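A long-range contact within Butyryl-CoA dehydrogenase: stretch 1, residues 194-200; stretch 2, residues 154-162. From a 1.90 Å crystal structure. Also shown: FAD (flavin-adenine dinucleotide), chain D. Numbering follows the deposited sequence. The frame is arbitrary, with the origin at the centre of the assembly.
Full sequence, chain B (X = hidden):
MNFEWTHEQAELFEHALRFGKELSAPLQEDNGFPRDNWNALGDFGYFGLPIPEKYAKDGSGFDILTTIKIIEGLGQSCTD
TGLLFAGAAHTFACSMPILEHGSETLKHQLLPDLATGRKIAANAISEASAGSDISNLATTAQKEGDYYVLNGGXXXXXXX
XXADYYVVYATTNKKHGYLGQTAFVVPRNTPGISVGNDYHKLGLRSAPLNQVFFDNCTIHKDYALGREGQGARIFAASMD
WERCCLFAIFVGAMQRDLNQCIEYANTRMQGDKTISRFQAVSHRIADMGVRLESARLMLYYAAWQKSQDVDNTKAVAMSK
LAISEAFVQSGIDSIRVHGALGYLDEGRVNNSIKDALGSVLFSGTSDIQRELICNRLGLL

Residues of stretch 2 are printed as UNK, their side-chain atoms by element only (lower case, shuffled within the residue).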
# COMPACT_ATOMS: atom_id res chain seq x y z
N SER B 194 22.16 -33.35 -19.86
CA SER B 194 21.24 -34.11 -18.99
C SER B 194 20.24 -33.07 -18.37
O SER B 194 20.56 -31.86 -18.27
CB SER B 194 21.97 -34.89 -17.93
OG SER B 194 22.78 -33.96 -17.25
N VAL B 195 19.02 -33.54 -18.10
CA VAL B 195 17.94 -32.66 -17.69
C VAL B 195 17.32 -33.34 -16.47
O VAL B 195 16.99 -34.56 -16.51
CB VAL B 195 16.91 -32.53 -18.83
CG1 VAL B 195 15.74 -31.60 -18.43
CG2 VAL B 195 17.55 -32.07 -20.15
N GLY B 196 17.10 -32.58 -15.38
CA GLY B 196 16.41 -33.12 -14.20
C GLY B 196 14.91 -33.17 -14.43
O GLY B 196 14.38 -32.55 -15.38
N ASN B 197 14.18 -33.88 -13.56
CA ASN B 197 12.73 -33.94 -13.70
C ASN B 197 12.13 -32.52 -13.48
O ASN B 197 12.75 -31.69 -12.80
CB ASN B 197 12.13 -34.92 -12.65
CG ASN B 197 12.35 -36.39 -13.03
OD1 ASN B 197 12.77 -36.69 -14.13
ND2 ASN B 197 12.02 -37.29 -12.14
N ASP B 198 10.96 -32.28 -14.03
CA ASP B 198 10.27 -31.03 -13.86
C ASP B 198 10.13 -30.70 -12.37
O ASP B 198 9.76 -31.52 -11.63
CB ASP B 198 8.86 -31.13 -14.46
CG ASP B 198 8.84 -31.30 -15.96
OD1 ASP B 198 9.87 -31.24 -16.60
OD2 ASP B 198 7.77 -31.48 -16.50
N TYR B 199 10.46 -29.49 -11.95
CA TYR B 199 10.28 -29.10 -10.58
C TYR B 199 8.82 -29.00 -10.24
O TYR B 199 8.02 -28.50 -11.03
CB TYR B 199 10.82 -27.70 -10.33
CG TYR B 199 12.30 -27.62 -10.31
CD1 TYR B 199 13.04 -28.33 -9.33
CD2 TYR B 199 12.97 -26.82 -11.21
CE1 TYR B 199 14.44 -28.23 -9.28
CE2 TYR B 199 14.36 -26.71 -11.18
CZ TYR B 199 15.07 -27.43 -10.21
OH TYR B 199 16.44 -27.34 -10.16
N HIS B 200 8.53 -29.38 -9.00
CA HIS B 200 7.23 -29.04 -8.38
C HIS B 200 7.36 -27.62 -7.90
O HIS B 200 8.32 -27.29 -7.14
CB HIS B 200 6.96 -29.95 -7.22
CG HIS B 200 6.73 -31.36 -7.65
ND1 HIS B 200 5.59 -31.75 -8.32
CD2 HIS B 200 7.50 -32.46 -7.54
CE1 HIS B 200 5.67 -33.04 -8.61
NE2 HIS B 200 6.82 -33.49 -8.14
N UNK B 154 22.62 -25.03 -15.88
CA UNK B 154 21.68 -23.94 -15.99
C UNK B 154 20.53 -24.36 -15.05
O UNK B 154 20.10 -25.53 -15.09
c UNK B 154 21.25 -23.70 -17.45
n UNK B 154 24.38 -19.81 -18.17
c UNK B 154 22.35 -23.09 -18.36
c UNK B 154 23.77 -21.02 -18.81
c UNK B 154 23.01 -21.83 -17.75
N UNK B 155 20.07 -23.46 -14.19
CA UNK B 155 19.34 -23.97 -13.03
C UNK B 155 17.76 -23.94 -13.11
O UNK B 155 17.08 -24.78 -12.45
c UNK B 155 19.87 -23.32 -11.77
o UNK B 155 19.63 -21.94 -12.01
N UNK B 156 17.21 -23.04 -13.92
CA UNK B 156 15.73 -22.85 -13.96
C UNK B 156 15.37 -22.66 -15.40
O UNK B 156 15.14 -21.55 -15.86
c UNK B 156 15.43 -22.71 -9.59
c UNK B 156 15.69 -21.66 -11.75
c UNK B 156 16.65 -20.80 -11.22
c UNK B 156 16.39 -21.84 -9.07
o UNK B 156 16.68 -22.00 -7.75
c UNK B 156 17.02 -20.90 -9.87
c UNK B 156 15.08 -22.61 -10.91
c UNK B 156 15.32 -21.59 -13.19
N UNK B 157 15.35 -23.75 -16.16
CA UNK B 157 15.07 -23.63 -17.57
C UNK B 157 13.61 -23.95 -17.85
O UNK B 157 13.20 -25.13 -17.74
c UNK B 157 16.04 -24.57 -18.35
c UNK B 157 17.50 -24.18 -17.97
c UNK B 157 15.84 -24.41 -19.84
N UNK B 158 12.83 -22.93 -18.27
CA UNK B 158 11.47 -23.15 -18.68
C UNK B 158 11.49 -23.96 -20.00
O UNK B 158 12.28 -23.64 -20.91
c UNK B 158 10.74 -21.79 -18.83
o UNK B 158 10.53 -21.24 -17.52
c UNK B 158 9.39 -21.97 -19.52
N UNK B 159 10.64 -24.99 -20.08
CA UNK B 159 10.66 -25.91 -21.20
C UNK B 159 11.89 -26.83 -21.20
O UNK B 159 12.13 -27.49 -22.23
n UNK B 159 9.39 -23.35 -23.59
o UNK B 159 8.35 -24.52 -21.99
c UNK B 159 10.58 -25.19 -22.57
c UNK B 159 9.34 -24.32 -22.70
N UNK B 160 12.66 -26.87 -20.12
CA UNK B 160 13.89 -27.69 -20.05
C UNK B 160 13.66 -29.13 -20.53
O UNK B 160 14.43 -29.66 -21.42
N UNK B 161 12.63 -29.79 -19.97
CA UNK B 161 12.39 -31.21 -20.30
C UNK B 161 11.92 -31.47 -21.73
O UNK B 161 12.23 -32.50 -22.32
c UNK B 161 11.43 -31.87 -19.30
o UNK B 161 10.22 -31.12 -19.31
N UNK B 162 11.22 -30.51 -22.33
CA UNK B 162 10.59 -30.68 -23.64
C UNK B 162 11.39 -30.03 -24.78
O UNK B 162 10.96 -30.09 -25.94
c UNK B 162 9.10 -28.66 -23.18
c UNK B 162 9.11 -30.15 -23.61
c UNK B 162 7.72 -28.02 -23.32
c UNK B 162 8.28 -31.04 -22.65
PA FAD D . 18.26 -13.83 -6.74
O1A FAD D . 18.85 -13.13 -7.95
O2A FAD D . 19.05 -14.68 -5.77
O5B FAD D . 17.39 -12.72 -5.93
C5B FAD D . 16.86 -12.97 -4.60
C4B FAD D . 16.31 -11.61 -4.13
O4B FAD D . 17.37 -10.62 -4.13
C3B FAD D . 15.21 -11.11 -5.07
O3B FAD D . 14.31 -10.40 -4.21
C2B FAD D . 15.96 -10.07 -5.93
O2B FAD D . 15.10 -9.07 -6.54
C1B FAD D . 17.00 -9.50 -4.91
N9A FAD D . 18.12 -8.89 -5.67
C8A FAD D . 19.09 -9.54 -6.38
N7A FAD D . 19.88 -8.62 -7.03
C5A FAD D . 19.40 -7.37 -6.74
C6A FAD D . 19.74 -5.96 -7.07
N6A FAD D . 20.79 -5.65 -7.90
N1A FAD D . 18.95 -4.99 -6.53
C2A FAD D . 17.87 -5.24 -5.72
N3A FAD D . 17.54 -6.51 -5.37
C4A FAD D . 18.23 -7.58 -5.84
N1 FAD D . 15.82 -18.50 -16.02
C2 FAD D . 16.26 -18.87 -17.28
O2 FAD D . 17.48 -18.69 -17.51
N3 FAD D . 15.45 -19.42 -18.23
C4 FAD D . 14.16 -19.69 -17.97
O4 FAD D . 13.45 -20.20 -18.84
C4X FAD D . 13.60 -19.33 -16.62
N5 FAD D . 12.33 -19.60 -16.25
C5X FAD D . 11.85 -19.33 -15.00
C6 FAD D . 10.49 -19.66 -14.72
C7 FAD D . 9.98 -19.41 -13.43
C7M FAD D . 8.56 -19.79 -13.13
C8 FAD D . 10.84 -18.82 -12.39
C8M FAD D . 10.30 -18.54 -11.02
C9 FAD D . 12.18 -18.47 -12.67
C9A FAD D . 12.70 -18.71 -13.96
N10 FAD D . 14.05 -18.40 -14.30
C10 FAD D . 14.52 -18.72 -15.63
C1' FAD D . 14.97 -17.82 -13.33
C2' FAD D . 14.61 -16.34 -13.12
O2' FAD D . 14.94 -15.50 -14.24
C3' FAD D . 15.24 -15.88 -11.81
O3' FAD D . 14.56 -16.60 -10.76
C4' FAD D . 15.31 -14.36 -11.54
O4' FAD D . 16.24 -13.73 -12.47
C5' FAD D . 15.80 -14.08 -10.11
O5' FAD D . 17.00 -14.84 -9.89
P FAD D . 17.13 -15.72 -8.59
O1P FAD D . 18.51 -16.37 -8.55
O2P FAD D . 15.97 -16.68 -8.42
O3P FAD D . 17.06 -14.73 -7.33

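Position 154 carries five side-chain atoms: four carbons in a row ending in a nitrogen. None of them comes near stretch 1. An unbranched chain of this length with a terminal nitrogen is lysine, so this is Lys 154. Its NZ is hydrogen-bonded elsewhere in the structure.

Position 155 has one carbon and then one oxygen. Its CB points sideways, and its side chain makes no contact with stretch 1. The backbone makes the contact instead. Tyr 199 OH donates a weak hydrogen bond to the backbone O of position 155 at 3.5 Å, and this oxygen lies at the edge of the Tyr 199 ring, near its plane. One carbon and one oxygen make a serine, Ser 155.

Position 156 has one carbon leading to a ring of six carbons that bears one oxygen. Its CB points sideways, but the end of the side chain comes nearer to stretch 1. The ring meets the Tyr 199 ring obliquely. The oxygen separates it from phenylalanine, so this is Tyr 156. Tyr 156 CD1 is 4.2 Å from Tyr 199 CE2. FAD C1' also lies obliquely to the Tyr 156 ring.

Position 157 has three carbons, one carrying the other two. Its side chain makes no contact with stretch 1. This fork at CB, with carbon alone, is valine: Val 157, with chi1 in the t well. A type II turn starts here.

Position 158 has a carbon that carries one oxygen and one carbon. It is out of reach of stretch 1. The mixed fork is threonine, Thr 158. It serves the flavin instead. Thr 158 N donates to FAD O4 at 2.9 Å, and Thr 158 OG1 donates to FAD N5 at 2.7 Å.

Position 159 has two carbons, the second carrying one oxygen and one nitrogen. Its CB points away from stretch 1, which it does not touch. This short amide is Asn 159. Its phi of 71° is positive, as expected at the third position of a type II turn.

Position 160 has no side-chain atoms. Its backbone O lies 3.8 Å from Val 195 CG1. It is Gly 160. Gly 160 N donates to Val 157 O at 3.0 Å and closes the turn. An ideal CB here would clash with that same oxygen.

Position 161 has one carbon and one oxygen, and its CB points toward stretch 1. Its side-chain oxygen lies 2.7 Å from Asp 198 OD1, and its CA is 3.9 Å from Val 195 CG1. It is Ser 161, and its OG donates the hydrogen bond.

Position 162 has four carbons, forked at the first, with one arm two carbons long. It makes no contact with stretch 1. This is Ile 162.

The contact is small, burying 237 Å² in total. At one end, Val 195 packs on Gly 160 and Ser 161, and a short hydrogen bond joins Ser 161 to Asp 198. At the other, Tyr 199 reaches Ser 155 and Tyr 156. In the sequence between them, Thr 158 binds the flavin and takes no part in the contact.

Stretch 2 154-162: KSYVTNGSI
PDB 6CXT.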